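Local coordinates for protein 2-aminomuconate 6-semialdehyde dehydrogenase (Burkholderia cenocepacia, PDB 4U3W) that probably oxidises 2-aminomuconate 6-semialdehyde to 2-aminomuconate with a nicotinamide cofactor, as a member of the aldehyde dehydrogenase family, at residues A[401-404]-A[405-409]; A[418-421]-A[422-426]; A[292-295]-A[296-300]. One frame throughout, in Å; residues are numbered along the deposited sequence.

Overall arrangement
All three contacts are local, each within one short run of chain, and all belong to the part of the aldehyde dehydrogenase fold built on the seven-stranded mixed sheet. Interaction 3 comes first, at the end of helix 287-299, which leads from strand 277-281 to strand 309-315. Interaction 1 follows in the short helix 403-406, between strands 393-396 and 413-419, and interaction 2 lies where strand 413-419 passes into helix 422-430. Their centres are about 19 Å apart for interactions 1 and 2 and for 1 and 3, and about 21 Å for 2 and 3; none touch. They thus lie in separate connections of one sheet, two in strand-helix-strand links and one at a strand-to-helix turn.

Interaction 1. Residues A[401-404]-A[405-409]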
ATOM      1  N   SER A 401       3.521 -35.320  25.004  1.00 48.29           N
ATOM      2  CA  SER A 401       2.126 -35.647  25.273  1.00 49.98           C
ATOM      3  C   SER A 401       1.644 -35.273  26.672  1.00 49.93           C
ATOM      4  O   SER A 401       0.443 -35.353  26.955  1.00 49.70           O
ATOM      5  CB  SER A 401       1.935 -37.150  25.080  1.00 53.46           C
ATOM      6  OG  SER A 401       2.772 -37.813  26.005  1.00 54.85           O
ATOM      7  N   ALA A 402       2.563 -34.908  27.566  1.00 49.76           N
ATOM      8  CA  ALA A 402       2.180 -34.649  28.965  1.00 49.19           C
ATOM      9  C   ALA A 402       1.288 -33.402  29.082  1.00 45.75           C
ATOM     10  O   ALA A 402       1.439 -32.437  28.313  1.00 42.15           O
ATOM     11  CB  ALA A 402       3.405 -34.500  29.845  1.00 49.16           C
ATOM     12  N   ARG A 403       0.325 -33.446  30.020  1.00 45.42           N
ATOM     13  CA  ARG A 403      -0.569 -32.305  30.216  1.00 43.42           C
ATOM     14  C   ARG A 403       0.242 -31.045  30.594  1.00 43.15           C
ATOM     15  O   ARG A 403      -0.087 -29.936  30.181  1.00 46.24           O
ATOM     16  CB  ARG A 403      -1.648 -32.608  31.271  1.00 43.86           C
ATOM     17  CG  ARG A 403      -2.582 -33.779  30.900  1.00 47.49           C
ATOM     18  CD  ARG A 403      -3.641 -34.000  32.005  1.00 51.27           C
ATOM     19  NE  ARG A 403      -4.245 -32.706  32.301  1.00 53.17           N
ATOM     20  CZ  ARG A 403      -4.815 -32.375  33.452  1.00 52.51           C
ATOM     21  NH1 ARG A 403      -4.873 -33.236  34.453  1.00 52.21           N
ATOM     22  NH2 ARG A 403      -5.315 -31.167  33.591  1.00 52.12           N
ATOM     23  N   CYS A 404       1.305 -31.215  31.363  1.00 41.89           N
ATOM     24  CA  CYS A 404       2.042 -30.050  31.844  1.00 40.55           C
ATOM     25  C   CYS A 404       2.866 -29.355  30.776  1.00 36.56           C
ATOM     26  O   CYS A 404       3.306 -28.231  31.022  1.00 36.67           O
ATOM     27  CB  CYS A 404       2.952 -30.427  33.028  1.00 44.56           C
ATOM     28  SG  CYS A 404       1.938 -30.630  34.568  1.00 45.64           S
ATOM     29  N   VAL A 405       3.076 -30.000  29.625  1.00 34.29           N
ATOM     30  CA  VAL A 405       3.731 -29.328  28.513  1.00 38.09           C
ATOM     31  C   VAL A 405       2.720 -29.018  27.403  1.00 41.23           C
ATOM     32  O   VAL A 405       3.119 -28.465  26.381  1.00 41.99           O
ATOM     33  CB  VAL A 405       4.900 -30.144  27.904  1.00 41.64           C
ATOM     34  CG1 VAL A 405       5.885 -30.489  28.974  1.00 45.02           C
ATOM     35  CG2 VAL A 405       4.427 -31.438  27.230  1.00 43.16           C
ATOM     36  N   ARG A 406       1.436 -29.365  27.589  1.00 43.17           N
ATOM     37  CA  ARG A 406       0.423 -29.008  26.580  1.00 42.28           C
ATOM     38  C   ARG A 406      -0.533 -27.910  27.078  1.00 39.13           C
ATOM     39  O   ARG A 406      -0.956 -27.033  26.291  1.00 39.83           O
ATOM     40  CB  ARG A 406      -0.375 -30.235  26.118  1.00 45.54           C
ATOM     41  CG  ARG A 406       0.472 -31.286  25.418  1.00 47.79           C
ATOM     42  CD  ARG A 406      -0.386 -32.369  24.718  1.00 50.08           C
ATOM     43  NE  ARG A 406      -0.898 -31.925  23.413  1.00 49.24           N
ATOM     44  CZ  ARG A 406      -0.187 -31.923  22.281  1.00 52.45           C
ATOM     45  NH1 ARG A 406       1.083 -32.342  22.263  1.00 50.72           N
ATOM     46  NH2 ARG A 406      -0.746 -31.502  21.146  1.00 54.66           N
ATOM     47  N   GLU A 407      -0.850 -27.912  28.365  1.00 36.80           N
ATOM     48  CA  GLU A 407      -1.861 -26.979  28.875  1.00 37.56           C
ATOM     49  C   GLU A 407      -1.241 -25.675  29.393  1.00 37.29           C
ATOM     50  O   GLU A 407      -0.190 -25.669  30.053  1.00 36.78           O
ATOM     51  CB  GLU A 407      -2.688 -27.655  29.956  1.00 37.52           C
ATOM     52  CG  GLU A 407      -3.464 -28.855  29.417  1.00 42.08           C
ATOM     53  CD  GLU A 407      -4.095 -29.746  30.499  1.00 44.95           C
ATOM     54  OE1 GLU A 407      -4.234 -29.313  31.667  1.00 46.11           O
ATOM     55  OE2 GLU A 407      -4.484 -30.885  30.146  1.00 47.38           O
ATOM     56  N   GLU A 408      -1.871 -24.552  29.064  1.00 37.82           N
ATOM     57  CA  GLU A 408      -1.321 -23.256  29.486  1.00 37.48           C
ATOM     58  C   GLU A 408      -1.394 -23.205  31.018  1.00 36.91           C
ATOM     59  O   GLU A 408      -2.463 -23.413  31.571  1.00 36.63           O
ATOM     60  CB  GLU A 408      -2.123 -22.101  28.834  1.00 37.95           C
ATOM     61  CG  GLU A 408      -1.730 -20.699  29.303  1.00 40.27           C
ATOM     62  CD  GLU A 408      -2.529 -19.613  28.601  1.00 43.73           C
ATOM     63  OE1 GLU A 408      -3.779 -19.635  28.705  1.00 42.99           O
ATOM     64  OE2 GLU A 408      -1.900 -18.733  27.968  1.00 43.48           O
ATOM     65  N   ILE A 409      -0.292 -22.920  31.698  1.00 33.97           N
ATOM     66  CA  ILE A 409      -0.287 -22.811  33.173  1.00 33.03           C
ATOM     67  C   ILE A 409      -0.380 -21.351  33.648  1.00 35.03           C
ATOM     68  O   ILE A 409      -1.072 -21.057  34.630  1.00 34.84           O
ATOM     69  CB  ILE A 409       0.967 -23.473  33.766  1.00 33.19           C
ATOM     70  CG1 ILE A 409       0.958 -24.954  33.429  1.00 35.25           C
ATOM     71  CG2 ILE A 409       1.011 -23.289  35.256  1.00 34.91           C
ATOM     72  CD1 ILE A 409       2.340 -25.709  33.746  1.00 31.02           C
TER
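Arg-403 and Glu-407, four residues apart, are joined by a two-pronged salt bridge across a short turn of chain. Along the arginine, Arg-403 CB and CG each lie 3.5 Å from Glu-407 OE2, so the aliphatic root runs beside the carboxylate oxygen before the charged end meets it. The chain stays straight through CD and then bends about the CG-CD bond (chi3 50°), which brings the guanidinium to the glutamate. Arg-403 NE donates to Glu-407 OE2 at 2.8 Å, almost straight and close to the guanidinium plane. Arg-403 NH2 reaches the syn lone pair of Glu-407 OE1 at 2.9 Å. The grip is side-on, one nitrogen to each oxygen, yet the two planes are turned 41° apart. Glu-407 OE1 also bonds to the hydroxyl of Tyr-360 on helix 351-366, a second hold on the carboxylate's rotation.

Beneath the bridge, Arg-403 O accepts from Glu-407 N at 2.8 Å and from Arg-406 N at 3.1 Å. Val-405 N closes the preceding turn onto Ala-402 O, while Val-405 CG2 rests 3.3 Å from the same Ala-402 O. On the buried side, Ile-409 CD1 lies 3.8 Å from Cys-404 O. Arg-406 turns its guanidinium to Asp-431, and Glu-367 takes the N-H groups of Arg-403 and Cys-404 at the start of the turn. This is an i to i+4 salt bridge spanning the short, weakly bonded helix 403-406, with Glu-407 just beyond it, set in the beta-alpha-beta unit that links strands 393-396 and 413-419.

Interaction 2. Residues A[418-421]-A[422-426]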
ATOM      1  N   PRO A 418      15.474 -31.895  25.118  1.00 39.69           N
ATOM      2  CA  PRO A 418      16.466 -31.916  24.037  1.00 41.29           C
ATOM      3  C   PRO A 418      15.844 -32.211  22.680  1.00 39.62           C
ATOM      4  O   PRO A 418      14.836 -32.929  22.659  1.00 41.26           O
ATOM      5  CB  PRO A 418      17.392 -33.066  24.434  1.00 42.28           C
ATOM      6  CG  PRO A 418      16.450 -34.035  25.144  1.00 43.20           C
ATOM      7  CD  PRO A 418      15.450 -33.160  25.879  1.00 42.76           C
ATOM      8  N   PHE A 419      16.454 -31.732  21.591  1.00 36.88           N
ATOM      9  CA  PHE A 419      16.077 -32.196  20.260  1.00 39.79           C
ATOM     10  C   PHE A 419      17.341 -32.506  19.453  1.00 44.18           C
ATOM     11  O   PHE A 419      18.447 -32.067  19.816  1.00 44.06           O
ATOM     12  CB  PHE A 419      15.162 -31.172  19.540  1.00 35.61           C
ATOM     13  CG  PHE A 419      15.844 -29.907  19.081  1.00 38.06           C
ATOM     14  CD1 PHE A 419      15.962 -28.820  19.948  1.00 38.83           C
ATOM     15  CD2 PHE A 419      16.293 -29.765  17.774  1.00 39.07           C
ATOM     16  CE1 PHE A 419      16.549 -27.623  19.545  1.00 36.17           C
ATOM     17  CE2 PHE A 419      16.916 -28.572  17.340  1.00 37.63           C
ATOM     18  CZ  PHE A 419      17.046 -27.489  18.226  1.00 35.48           C
ATOM     19  N   ASP A 420      17.185 -33.266  18.370  1.00 46.41           N
ATOM     20  CA  ASP A 420      18.335 -33.643  17.549  1.00 47.88           C
ATOM     21  C   ASP A 420      18.403 -33.006  16.177  1.00 49.24           C
ATOM     22  O   ASP A 420      19.490 -32.829  15.653  1.00 51.20           O
ATOM     23  CB  ASP A 420      18.367 -35.167  17.399  1.00 50.74           C
ATOM     24  CG  ASP A 420      18.568 -35.853  18.725  1.00 53.40           C
ATOM     25  OD1 ASP A 420      19.609 -35.578  19.367  1.00 53.04           O
ATOM     26  OD2 ASP A 420      17.648 -36.595  19.146  1.00 56.53           O
ATOM     27  N   ASP A 421      17.268 -32.731  15.544  1.00 48.11           N
ATOM     28  CA  ASP A 421      17.340 -32.070  14.256  1.00 49.02           C
ATOM     29  C   ASP A 421      16.194 -31.086  13.937  1.00 45.19           C
ATOM     30  O   ASP A 421      15.137 -31.001  14.613  1.00 39.62           O
ATOM     31  CB  ASP A 421      17.480 -33.103  13.121  1.00 57.37           C
ATOM     32  CG  ASP A 421      16.343 -34.093  13.073  1.00 63.63           C
ATOM     33  OD1 ASP A 421      15.254 -33.696  12.609  1.00 64.96           O
ATOM     34  OD2 ASP A 421      16.564 -35.279  13.441  1.00 66.72           O
ATOM     35  N   GLU A 422      16.460 -30.321  12.894  1.00 41.62           N
ATOM     36  CA  GLU A 422      15.633 -29.199  12.543  1.00 40.63           C
ATOM     37  C   GLU A 422      14.204 -29.589  12.146  1.00 41.40           C
ATOM     38  O   GLU A 422      13.249 -28.992  12.637  1.00 39.49           O
ATOM     39  CB  GLU A 422      16.301 -28.436  11.420  1.00 40.25           C
ATOM     40  CG  GLU A 422      15.628 -27.110  11.168  1.00 39.26           C
ATOM     41  CD  GLU A 422      16.401 -26.325  10.133  1.00 40.87           C
ATOM     42  OE1 GLU A 422      17.493 -25.849  10.457  1.00 41.84           O
ATOM     43  OE2 GLU A 422      15.925 -26.195   8.997  1.00 41.55           O
ATOM     44  N   ALA A 423      14.046 -30.583  11.274  1.00 42.05           N
ATOM     45  CA  ALA A 423      12.702 -30.964  10.853  1.00 43.79           C
ATOM     46  C   ALA A 423      11.861 -31.443  12.057  1.00 47.59           C
ATOM     47  O   ALA A 423      10.642 -31.199  12.143  1.00 46.78           O
ATOM     48  CB  ALA A 423      12.785 -32.044   9.772  1.00 45.13           C
ATOM     49  N   GLU A 424      12.543 -32.120  12.982  1.00 47.33           N
ATOM     50  CA  GLU A 424      11.960 -32.632  14.198  1.00 46.88           C
ATOM     51  C   GLU A 424      11.425 -31.547  15.109  1.00 42.48           C
ATOM     52  O   GLU A 424      10.265 -31.605  15.548  1.00 38.96           O
ATOM     53  CB  GLU A 424      12.999 -33.458  14.960  1.00 50.27           C
ATOM     54  CG  GLU A 424      12.526 -33.894  16.347  1.00 50.09           C
ATOM     55  CD  GLU A 424      13.662 -34.114  17.345  1.00 47.90           C
ATOM     56  OE1 GLU A 424      14.824 -34.129  16.942  1.00 48.06           O
ATOM     57  OE2 GLU A 424      13.393 -34.242  18.545  1.00 48.15           O
ATOM     58  N   VAL A 425      12.251 -30.550  15.415  1.00 40.44           N
ATOM     59  CA  VAL A 425      11.810 -29.556  16.399  1.00 38.66           C
ATOM     60  C   VAL A 425      10.700 -28.657  15.811  1.00 35.58           C
ATOM     61  O   VAL A 425       9.851 -28.160  16.534  1.00 34.37           O
ATOM     62  CB  VAL A 425      13.017 -28.696  16.926  1.00 39.58           C
ATOM     63  CG1 VAL A 425      13.419 -27.596  15.943  1.00 37.62           C
ATOM     64  CG2 VAL A 425      12.690 -28.083  18.266  1.00 38.32           C
ATOM     65  N   VAL A 426      10.715 -28.438  14.500  1.00 38.01           N
ATOM     66  CA  VAL A 426       9.635 -27.692  13.867  1.00 36.22           C
ATOM     67  C   VAL A 426       8.293 -28.433  14.126  1.00 40.96           C
ATOM     68  O   VAL A 426       7.294 -27.816  14.521  1.00 38.79           O
ATOM     69  CB  VAL A 426       9.888 -27.519  12.354  1.00 35.62           C
ATOM     70  CG1 VAL A 426       8.612 -27.069  11.648  1.00 34.79           C
ATOM     71  CG2 VAL A 426      11.042 -26.472  12.098  1.00 33.82           C
TER
HETATM   72  O   HOH W   1      15.173 -35.783  20.034  1.00 46.65           O
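Glu-424 OE1 accepts two backbone N-H groups from the turn before its own helix: Asp-420 N at 2.9 Å and Asp-421 N at 3.1 Å. Both come from one face of the carboxylate plane, the first on the syn side, the second nearly along the C-O axis. Asp-421 OD1 takes Glu-424 N at 3.2 Å on its anti side, 29° out of plane. The reciprocal pair, Glu-424 N to Asp-421 OD1 and Asp-421 N to Glu-424 OE1, is a capping box with Asp-421 as N-cap; Asp-420 N is an added donor. Asp-421 CG sits between backbone N and carbonyl carbon (chi1 59°), which curls the carboxylate over the first helical turn, where Asp-421 O also receives Val-425 N.

Below the polar layer, Val-425 lies over one face of the Phe-419 ring, its CG2 making a CH-pi contact 3.8 Å from the centroid and its CB 3.5 Å from Phe-419 CD2. Phe-282 meets this ring edge-to-face, and strands 277-281 and 309-315 pack around it.

Further out, one water donates to both Asp-420 OD2 and Glu-424 OE2. Arg-316 pairs with Asp-420, and Arg-428, one turn further along, with Glu-424 OE2. Asp-420 OD2 and Asp-421 OD2 stand 4.3 and 4.1 Å from Glu-424 OE1, so three acidic groups crowd the helix start; the N-H groups, water and arginines probably offset their repulsion and favour the ionised forms.

Interaction 3. Residues A[292-295]-A[296-300]; sequences AGVL and RSSFT
Val-294 O is shared by the backbone and side chain of Ser-298: Ser-298 N and OG both donate to it at 2.9 Å, from opposite faces of the carbonyl plane. The hydroxyl gets there because OG lies beside its own backbone N (chi1 -56°), folded back along the helix, which also leaves it 3.8 Å from Val-294 CG1. Two residues on, Thr-300 does much the same: its OG1 donates to Arg-296 O at 2.6 Å while its N bonds to that oxygen from the other face. Ser-297 OG has only long, weak approaches to Gly-293 O and Val-294 O, with one proton that cannot serve both; its stronger partner is Ser-309 OG, which Ser-298 OG joins as well. Arg-296 CB lies 3.2 Å from Gly-293 O, while the guanidinium leaves the turn and hydrogen-bonds through NH1 to Trp-465 O. Regular i to i+4 backbone bonds run alongside, among them Ser-297 N to Gly-293 O and Phe-299 N to Leu-295 O.

These residues form the last turns of helix 287-299, the crossover of a beta-alpha-beta unit between strands 277-281 and 309-315, and Thr-300 is the first residue to leave helical geometry. The serines thereby tie the helix end to Ser-309, where the next strand begins.

The apolar contacts centre on Leu-295 and Phe-299. Leu-295 CD1 meets the edge of the Phe-299 ring in its plane, 3.7 Å from Phe-299 CD2, with the two side chains about perpendicular. Ser-298 CB sits over the centre of one face of this ring, 3.8 Å above the plane. Helix 319-331 packs against Val-294, Leu-295 and Phe-299, through Phe-322, Leu-326, Gln-329 and Ala-330.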
ATOM      1  N   ALA A 292      19.944 -15.842  28.893  1.00 30.86           N
ATOM      2  CA  ALA A 292      19.256 -14.642  29.393  1.00 32.95           C
ATOM      3  C   ALA A 292      17.856 -14.423  28.769  1.00 31.78           C
ATOM      4  O   ALA A 292      16.918 -13.953  29.442  1.00 30.26           O
ATOM      5  CB  ALA A 292      20.109 -13.387  29.138  1.00 32.87           C
ATOM      6  N   GLY A 293      17.739 -14.718  27.473  1.00 30.72           N
ATOM      7  CA  GLY A 293      16.481 -14.494  26.737  1.00 28.28           C
ATOM      8  C   GLY A 293      15.381 -15.433  27.250  1.00 26.41           C
ATOM      9  O   GLY A 293      14.208 -15.033  27.385  1.00 27.12           O
ATOM     10  N   VAL A 294      15.760 -16.688  27.473  1.00 28.98           N
ATOM     11  CA  VAL A 294      14.797 -17.685  27.988  1.00 31.92           C
ATOM     12  C   VAL A 294      14.448 -17.426  29.450  1.00 30.69           C
ATOM     13  O   VAL A 294      13.280 -17.625  29.865  1.00 29.04           O
ATOM     14  CB  VAL A 294      15.371 -19.111  27.768  1.00 28.85           C
ATOM     15  CG1 VAL A 294      14.549 -20.218  28.579  1.00 30.80           C
ATOM     16  CG2 VAL A 294      15.380 -19.398  26.280  1.00 28.75           C
ATOM     17  N   LEU A 295      15.408 -16.929  30.239  1.00 29.73           N
ATOM     18  CA  LEU A 295      15.046 -16.444  31.589  1.00 30.28           C
ATOM     19  C   LEU A 295      13.927 -15.413  31.488  1.00 31.11           C
ATOM     20  O   LEU A 295      12.885 -15.493  32.174  1.00 30.60           O
ATOM     21  CB  LEU A 295      16.250 -15.823  32.301  1.00 30.34           C
ATOM     22  CG  LEU A 295      16.064 -15.601  33.819  1.00 30.77           C
ATOM     23  CD1 LEU A 295      16.258 -16.919  34.558  1.00 29.75           C
ATOM     24  CD2 LEU A 295      17.025 -14.546  34.393  1.00 31.95           C
ATOM     25  N   ARG A 296      14.116 -14.462  30.584  1.00 31.27           N
ATOM     26  CA  ARG A 296      13.139 -13.402  30.351  1.00 30.29           C
ATOM     27  C   ARG A 296      11.789 -13.937  29.877  1.00 27.71           C
ATOM     28  O   ARG A 296      10.723 -13.543  30.387  1.00 28.68           O
ATOM     29  CB  ARG A 296      13.653 -12.444  29.258  1.00 37.48           C
ATOM     30  CG  ARG A 296      14.161 -11.076  29.640  1.00 44.95           C
ATOM     31  CD  ARG A 296      14.306 -10.147  28.362  1.00 50.52           C
ATOM     32  NE  ARG A 296      13.167  -9.222  28.233  1.00 51.40           N
ATOM     33  CZ  ARG A 296      12.418  -9.017  27.141  1.00 50.91           C
ATOM     34  NH1 ARG A 296      12.659  -9.670  26.006  1.00 49.58           N
ATOM     35  NH2 ARG A 296      11.422  -8.128  27.185  1.00 52.46           N
ATOM     36  N   SER A 297      11.811 -14.774  28.844  1.00 26.09           N
ATOM     37  CA  SER A 297      10.548 -15.203  28.199  1.00 27.53           C
ATOM     38  C   SER A 297       9.813 -16.177  29.129  1.00 29.45           C
ATOM     39  O   SER A 297       8.602 -16.355  29.015  1.00 27.75           O
ATOM     40  CB  SER A 297      10.783 -15.842  26.817  1.00 27.80           C
ATOM     41  OG  SER A 297      11.618 -17.012  26.889  1.00 28.81           O
ATOM     42  N   SER A 298      10.525 -16.789  30.068  1.00 26.06           N
ATOM     43  CA  SER A 298       9.849 -17.676  31.005  1.00 29.68           C
ATOM     44  C   SER A 298       9.325 -17.019  32.290  1.00 30.43           C
ATOM     45  O   SER A 298       8.283 -17.460  32.825  1.00 30.05           O
ATOM     46  CB  SER A 298      10.754 -18.865  31.411  1.00 31.42           C
ATOM     47  OG  SER A 298      11.197 -19.580  30.252  1.00 31.95           O
ATOM     48  N   PHE A 299      10.043 -16.029  32.826  1.00 29.15           N
ATOM     49  CA  PHE A 299       9.716 -15.537  34.171  1.00 29.38           C
ATOM     50  C   PHE A 299       9.333 -14.049  34.254  1.00 30.50           C
ATOM     51  O   PHE A 299       9.045 -13.555  35.334  1.00 31.34           O
ATOM     52  CB  PHE A 299      10.889 -15.823  35.105  1.00 31.02           C
ATOM     53  CG  PHE A 299      11.317 -17.288  35.116  1.00 33.74           C
ATOM     54  CD1 PHE A 299      10.379 -18.307  35.349  1.00 35.62           C
ATOM     55  CD2 PHE A 299      12.652 -17.647  34.894  1.00 32.29           C
ATOM     56  CE1 PHE A 299      10.776 -19.674  35.359  1.00 33.06           C
ATOM     57  CE2 PHE A 299      13.048 -18.983  34.914  1.00 32.58           C
ATOM     58  CZ  PHE A 299      12.094 -20.005  35.156  1.00 33.65           C
ATOM     59  N   THR A 300       9.286 -13.352  33.114  1.00 29.23           N
ATOM     60  CA  THR A 300       8.763 -11.978  33.085  1.00 26.70           C
ATOM     61  C   THR A 300       7.340 -11.925  33.697  1.00 28.61           C
ATOM     62  O   THR A 300       6.494 -12.767  33.363  1.00 29.03           O
ATOM     63  CB  THR A 300       8.719 -11.416  31.642  1.00 26.79           C
ATOM     64  OG1 THR A 300      10.064 -11.189  31.168  1.00 29.53           O
ATOM     65  CG2 THR A 300       7.934 -10.073  31.588  1.00 31.91           C
TER